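Local coordinates for protein glycerate dehydrogenase/glyoxylate reductase (Thermus thermophilus, PDB 2CUK) that probably reduces hydroxypyruvate and glyoxylate with NAD(P)H and belongs to the D-isomer specific 2-hydroxyacid dehydrogenases, at residues A[98-111]-A[154-168]. Numbering follows the deposited sequence.
Sequences LTEATADLTLALLL and RIGQAVAKRALAFGM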
loop_
_atom_site.group_PDB
_atom_site.type_symbol
_atom_site.label_atom_id
_atom_site.label_comp_id
_atom_site.label_asym_id
_atom_site.label_seq_id
_atom_site.Cartn_x
_atom_site.Cartn_y
_atom_site.Cartn_z
ATOM N N LEU A 98 18.788 3.173 -0.010
ATOM C CA LEU A 98 17.502 2.646 -0.469
ATOM C C LEU A 98 16.750 1.750 0.512
ATOM O O LEU A 98 15.773 1.099 0.134
ATOM C CB LEU A 98 17.704 1.897 -1.793
ATOM C CG LEU A 98 18.775 0.800 -1.841
ATOM C CD1 LEU A 98 18.396 -0.356 -0.940
ATOM C CD2 LEU A 98 18.932 0.312 -3.278
ATOM N N THR A 99 17.184 1.732 1.768
ATOM C CA THR A 99 16.558 0.889 2.784
ATOM C C THR A 99 15.078 1.187 3.029
ATOM O O THR A 99 14.224 0.316 2.846
ATOM C CB THR A 99 17.313 0.998 4.127
ATOM O OG1 THR A 99 18.693 0.661 3.925
ATOM C CG2 THR A 99 16.717 0.049 5.149
ATOM N N GLU A 100 14.784 2.416 3.445
ATOM C CA GLU A 100 13.418 2.839 3.732
ATOM C C GLU A 100 12.475 2.698 2.546
ATOM O O GLU A 100 11.324 2.282 2.703
ATOM C CB GLU A 100 13.412 4.291 4.206
ATOM C CG GLU A 100 14.175 4.515 5.499
ATOM C CD GLU A 100 13.604 3.707 6.641
ATOM O OE1 GLU A 100 12.383 3.812 6.886
ATOM O OE2 GLU A 100 14.371 2.970 7.295
ATOM N N ALA A 101 12.963 3.059 1.365
ATOM C CA ALA A 101 12.161 2.985 0.146
ATOM C C ALA A 101 11.772 1.542 -0.173
ATOM O O ALA A 101 10.627 1.255 -0.526
ATOM C CB ALA A 101 12.943 3.591 -1.026
ATOM N N THR A 102 12.737 0.637 -0.052
ATOM C CA THR A 102 12.494 -0.774 -0.327
ATOM C C THR A 102 11.538 -1.350 0.707
ATOM O O THR A 102 10.683 -2.180 0.384
ATOM C CB THR A 102 13.807 -1.567 -0.293
ATOM O OG1 THR A 102 14.747 -0.943 -1.173
ATOM C CG2 THR A 102 13.578 -3.023 -0.734
ATOM N N ALA A 103 11.690 -0.911 1.954
ATOM C CA ALA A 103 10.832 -1.375 3.037
ATOM C C ALA A 103 9.419 -0.888 2.781
ATOM O O ALA A 103 8.448 -1.604 3.035
ATOM C CB ALA A 103 11.335 -0.840 4.383
ATOM N N ASP A 104 9.306 0.341 2.280
ATOM C CA ASP A 104 7.997 0.934 2.049
ATOM C C ASP A 104 7.197 0.116 1.036
ATOM O O ASP A 104 6.017 -0.162 1.204
ATOM C CB ASP A 104 8.198 2.352 1.516
ATOM C CG ASP A 104 8.499 3.293 2.674
ATOM O OD1 ASP A 104 8.347 2.864 3.818
ATOM O OD2 ASP A 104 8.883 4.433 2.421
ATOM N N LEU A 105 7.880 -0.240 -0.069
ATOM C CA LEU A 105 7.201 -0.979 -1.122
ATOM C C LEU A 105 6.915 -2.420 -0.711
ATOM O O LEU A 105 5.964 -3.049 -1.162
ATOM C CB LEU A 105 8.073 -0.958 -2.374
ATOM C CG LEU A 105 7.396 -1.659 -3.555
ATOM C CD1 LEU A 105 6.750 -0.674 -4.535
ATOM C CD2 LEU A 105 8.369 -2.506 -4.377
ATOM N N THR A 106 7.808 -2.966 0.138
ATOM C CA THR A 106 7.517 -4.281 0.690
ATOM C C THR A 106 6.164 -4.253 1.393
ATOM O O THR A 106 5.304 -5.095 1.172
ATOM C CB THR A 106 8.621 -4.677 1.677
ATOM O OG1 THR A 106 9.874 -4.721 0.988
ATOM C CG2 THR A 106 8.327 -6.065 2.260
ATOM N N LEU A 107 5.985 -3.246 2.238
ATOM C CA LEU A 107 4.724 -3.079 2.946
ATOM C C LEU A 107 3.579 -2.803 1.976
ATOM O O LEU A 107 2.477 -3.304 2.160
ATOM C CB LEU A 107 4.825 -1.938 3.964
ATOM C CG LEU A 107 5.141 -2.367 5.400
ATOM C CD1 LEU A 107 3.969 -3.164 5.944
ATOM C CD2 LEU A 107 6.419 -3.198 5.442
ATOM N N ALA A 108 3.844 -2.013 0.940
ATOM C CA ALA A 108 2.815 -1.689 -0.042
ATOM C C ALA A 108 2.303 -2.970 -0.710
ATOM O O ALA A 108 1.109 -3.108 -0.970
ATOM C CB ALA A 108 3.375 -0.735 -1.089
ATOM N N LEU A 109 3.215 -3.902 -0.984
ATOM C CA LEU A 109 2.861 -5.171 -1.616
ATOM C C LEU A 109 2.087 -6.071 -0.655
ATOM O O LEU A 109 1.147 -6.760 -1.057
ATOM C CB LEU A 109 4.124 -5.894 -2.111
ATOM C CG LEU A 109 4.796 -5.321 -3.367
ATOM C CD1 LEU A 109 6.106 -6.060 -3.649
ATOM C CD2 LEU A 109 3.845 -5.446 -4.555
ATOM N N LEU A 110 2.479 -6.070 0.614
ATOM C CA LEU A 110 1.775 -6.879 1.604
ATOM C C LEU A 110 0.318 -6.419 1.660
ATOM O O LEU A 110 -0.605 -7.232 1.603
ATOM C CB LEU A 110 2.426 -6.725 2.985
ATOM C CG LEU A 110 1.633 -7.262 4.185
ATOM C CD1 LEU A 110 1.202 -8.701 3.937
ATOM C CD2 LEU A 110 2.482 -7.167 5.436
ATOM N N LEU A 111 0.119 -5.107 1.759
ATOM C CA LEU A 111 -1.222 -4.537 1.823
ATOM C C LEU A 111 -1.959 -4.714 0.503
ATOM O O LEU A 111 -3.167 -4.952 0.491
ATOM C CB LEU A 111 -1.147 -3.053 2.185
ATOM C CG LEU A 111 -0.711 -2.744 3.620
ATOM C CD1 LEU A 111 -0.367 -1.265 3.764
ATOM C CD2 LEU A 111 -1.837 -3.133 4.571
ATOM N N ARG A 154 19.287 -4.431 7.249
ATOM C CA ARG A 154 18.612 -3.153 7.474
ATOM C C ARG A 154 17.195 -3.113 6.899
ATOM O O ARG A 154 16.270 -2.624 7.548
ATOM C CB ARG A 154 19.442 -2.006 6.893
ATOM C CG ARG A 154 20.746 -1.750 7.648
ATOM C CD ARG A 154 21.528 -0.591 7.051
ATOM N NE ARG A 154 22.821 -0.407 7.707
ATOM C CZ ARG A 154 22.982 -0.001 8.965
ATOM N NH1 ARG A 154 21.929 0.273 9.724
ATOM N NH2 ARG A 154 24.202 0.120 9.469
ATOM N N ILE A 155 17.018 -3.623 5.685
ATOM C CA ILE A 155 15.693 -3.622 5.075
ATOM C C ILE A 155 14.733 -4.481 5.892
ATOM O O ILE A 155 13.631 -4.048 6.221
ATOM C CB ILE A 155 15.753 -4.120 3.612
ATOM C CG1 ILE A 155 16.586 -3.142 2.782
ATOM C CG2 ILE A 155 14.336 -4.230 3.026
ATOM C CD1 ILE A 155 16.785 -3.549 1.343
ATOM N N GLY A 156 15.158 -5.695 6.234
ATOM C CA GLY A 156 14.310 -6.573 7.022
ATOM C C GLY A 156 13.895 -5.932 8.335
ATOM O O GLY A 156 12.756 -6.070 8.774
ATOM N N GLN A 157 14.824 -5.226 8.969
ATOM C CA GLN A 157 14.530 -4.565 10.231
ATOM C C GLN A 157 13.571 -3.398 10.028
ATOM O O GLN A 157 12.724 -3.133 10.876
ATOM C CB GLN A 157 15.828 -4.082 10.883
ATOM C CG GLN A 157 16.721 -5.225 11.363
ATOM C CD GLN A 157 18.033 -4.742 11.945
ATOM O OE1 GLN A 157 18.056 -3.923 12.868
ATOM N NE2 GLN A 157 19.135 -5.251 11.409
ATOM N N ALA A 158 13.713 -2.698 8.904
ATOM C CA ALA A 158 12.832 -1.575 8.603
ATOM C C ALA A 158 11.429 -2.117 8.340
ATOM O O ALA A 158 10.439 -1.501 8.715
ATOM C CB ALA A 158 13.337 -0.820 7.381
ATOM N N VAL A 159 11.349 -3.279 7.697
ATOM C CA VAL A 159 10.047 -3.874 7.410
ATOM C C VAL A 159 9.366 -4.286 8.716
ATOM O O VAL A 159 8.176 -4.026 8.919
ATOM C CB VAL A 159 10.185 -5.100 6.468
ATOM C CG1 VAL A 159 8.854 -5.830 6.364
ATOM C CG2 VAL A 159 10.636 -4.632 5.068
ATOM N N ALA A 160 10.130 -4.908 9.606
ATOM C CA ALA A 160 9.607 -5.347 10.894
ATOM C C ALA A 160 9.030 -4.185 11.693
ATOM O O ALA A 160 7.987 -4.320 12.330
ATOM C CB ALA A 160 10.709 -6.035 11.698
ATOM N N LYS A 161 9.712 -3.043 11.670
ATOM C CA LYS A 161 9.236 -1.878 12.407
ATOM C C LYS A 161 7.869 -1.442 11.897
ATOM O O LYS A 161 6.967 -1.139 12.679
ATOM C CB LYS A 161 10.227 -0.716 12.281
ATOM C CG LYS A 161 11.473 -0.840 13.166
ATOM C CD LYS A 161 11.247 -0.263 14.568
ATOM C CE LYS A 161 10.255 -1.084 15.385
ATOM N NZ LYS A 161 9.890 -0.424 16.681
ATOM N N ARG A 162 7.721 -1.404 10.579
ATOM C CA ARG A 162 6.454 -1.009 9.987
ATOM C C ARG A 162 5.372 -2.020 10.347
ATOM O O ARG A 162 4.267 -1.652 10.740
ATOM C CB ARG A 162 6.597 -0.913 8.468
ATOM C CG ARG A 162 7.388 0.302 8.008
ATOM C CD ARG A 162 8.026 0.050 6.647
ATOM N NE ARG A 162 8.642 1.251 6.101
ATOM C CZ ARG A 162 9.758 1.809 6.558
ATOM N NH1 ARG A 162 10.411 1.277 7.586
ATOM N NH2 ARG A 162 10.211 2.918 5.989
ATOM N N ALA A 163 5.707 -3.297 10.216
ATOM C CA ALA A 163 4.774 -4.371 10.509
ATOM C C ALA A 163 4.200 -4.271 11.918
ATOM O O ALA A 163 3.004 -4.479 12.119
ATOM C CB ALA A 163 5.462 -5.719 10.317
ATOM N N LEU A 164 5.048 -3.950 12.892
ATOM C CA LEU A 164 4.593 -3.841 14.272
ATOM C C LEU A 164 3.481 -2.818 14.436
ATOM O O LEU A 164 2.579 -3.010 15.245
ATOM C CB LEU A 164 5.757 -3.475 15.201
ATOM C CG LEU A 164 6.857 -4.517 15.402
ATOM C CD1 LEU A 164 7.945 -3.928 16.295
ATOM C CD2 LEU A 164 6.274 -5.778 16.026
ATOM N N ALA A 165 3.542 -1.738 13.659
ATOM C CA ALA A 165 2.538 -0.686 13.735
ATOM C C ALA A 165 1.170 -1.122 13.220
ATOM O O ALA A 165 0.157 -0.505 13.548
ATOM C CB ALA A 165 3.017 0.546 12.975
ATOM N N PHE A 166 1.135 -2.173 12.408
ATOM C CA PHE A 166 -0.136 -2.678 11.886
ATOM C C PHE A 166 -0.673 -3.783 12.801
ATOM O O PHE A 166 -1.639 -4.474 12.466
ATOM C CB PHE A 166 0.046 -3.228 10.468
ATOM C CG PHE A 166 0.234 -2.164 9.421
ATOM C CD1 PHE A 166 -0.847 -1.713 8.663
ATOM C CD2 PHE A 166 1.490 -1.623 9.180
ATOM C CE1 PHE A 166 -0.676 -0.739 7.681
ATOM C CE2 PHE A 166 1.673 -0.647 8.199
ATOM C CZ PHE A 166 0.586 -0.207 7.448
ATOM N N GLY A 167 -0.031 -3.955 13.954
ATOM C CA GLY A 167 -0.467 -4.966 14.899
ATOM C C GLY A 167 -0.002 -6.377 14.586
ATOM O O GLY A 167 -0.563 -7.343 15.107
ATOM N N MET A 168 1.017 -6.508 13.742
ATOM C CA MET A 168 1.531 -7.821 13.385
ATOM C C MET A 168 2.598 -8.284 14.362
ATOM O O MET A 168 3.256 -7.473 15.008
ATOM C CB MET A 168 2.147 -7.808 11.978
ATOM C CG MET A 168 1.156 -7.570 10.852
ATOM S SD MET A 168 1.884 -7.959 9.255
ATOM C CE MET A 168 1.707 -9.740 9.230
HETATM O O HOH W 1 13.023 2.082 9.655
#
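Ala-103 CA packs against Val-159 CG2 (3.8 Å) where helices 99-111 and 154-165 meet in the Rossmann-type NAD-binding domain; the second helix follows strand 146-150 and carries Gly-156 of a probable GxGxxG dinucleotide-binding motif. The axes approach to 8.6 Å and cross at -49°. Small residues permit this closeness: Ala-103 CB lies 3.6 Å from Ala-158 CB, a knob in a hole formed by Ile-155, Ala-158, Val-159 and Arg-162. Toward the N-terminal ends, Ile-155 CD1 lies against the methyl of Thr-102. Farther along, Leu-107 CD2 meets Val-159 CG1 at 3.7 Å, Leu-110 CD2 touches Met-168 SD, and Leu-111 CD1 reaches Phe-166 CZ.

The polar contacts form a salt-bridge network around Arg-162, whose chain extends from CG to NE past Leu-107. Its NE (2.8 Å) and NH2 both grip Asp-104 OD1 side-on, while NH2 also donates almost straight (172°) to Glu-100 OE1. Asp-104 OD2 is hydrogen-bonded to Gln-143 NE2 of the second subunit, linking the network to the dimer interface. A lysine in place of Arg-162, with a single nitrogen, would probably be unable to hold both carboxylates, leaving either Glu-100 or buried Asp-104 without its mate. Within its own helix Arg-162 NH1 donates to Ala-158 O at 3.0 Å, and Ala-103 CB sits 3.7 Å above the Arg-162 guanidinium plane, over its centre.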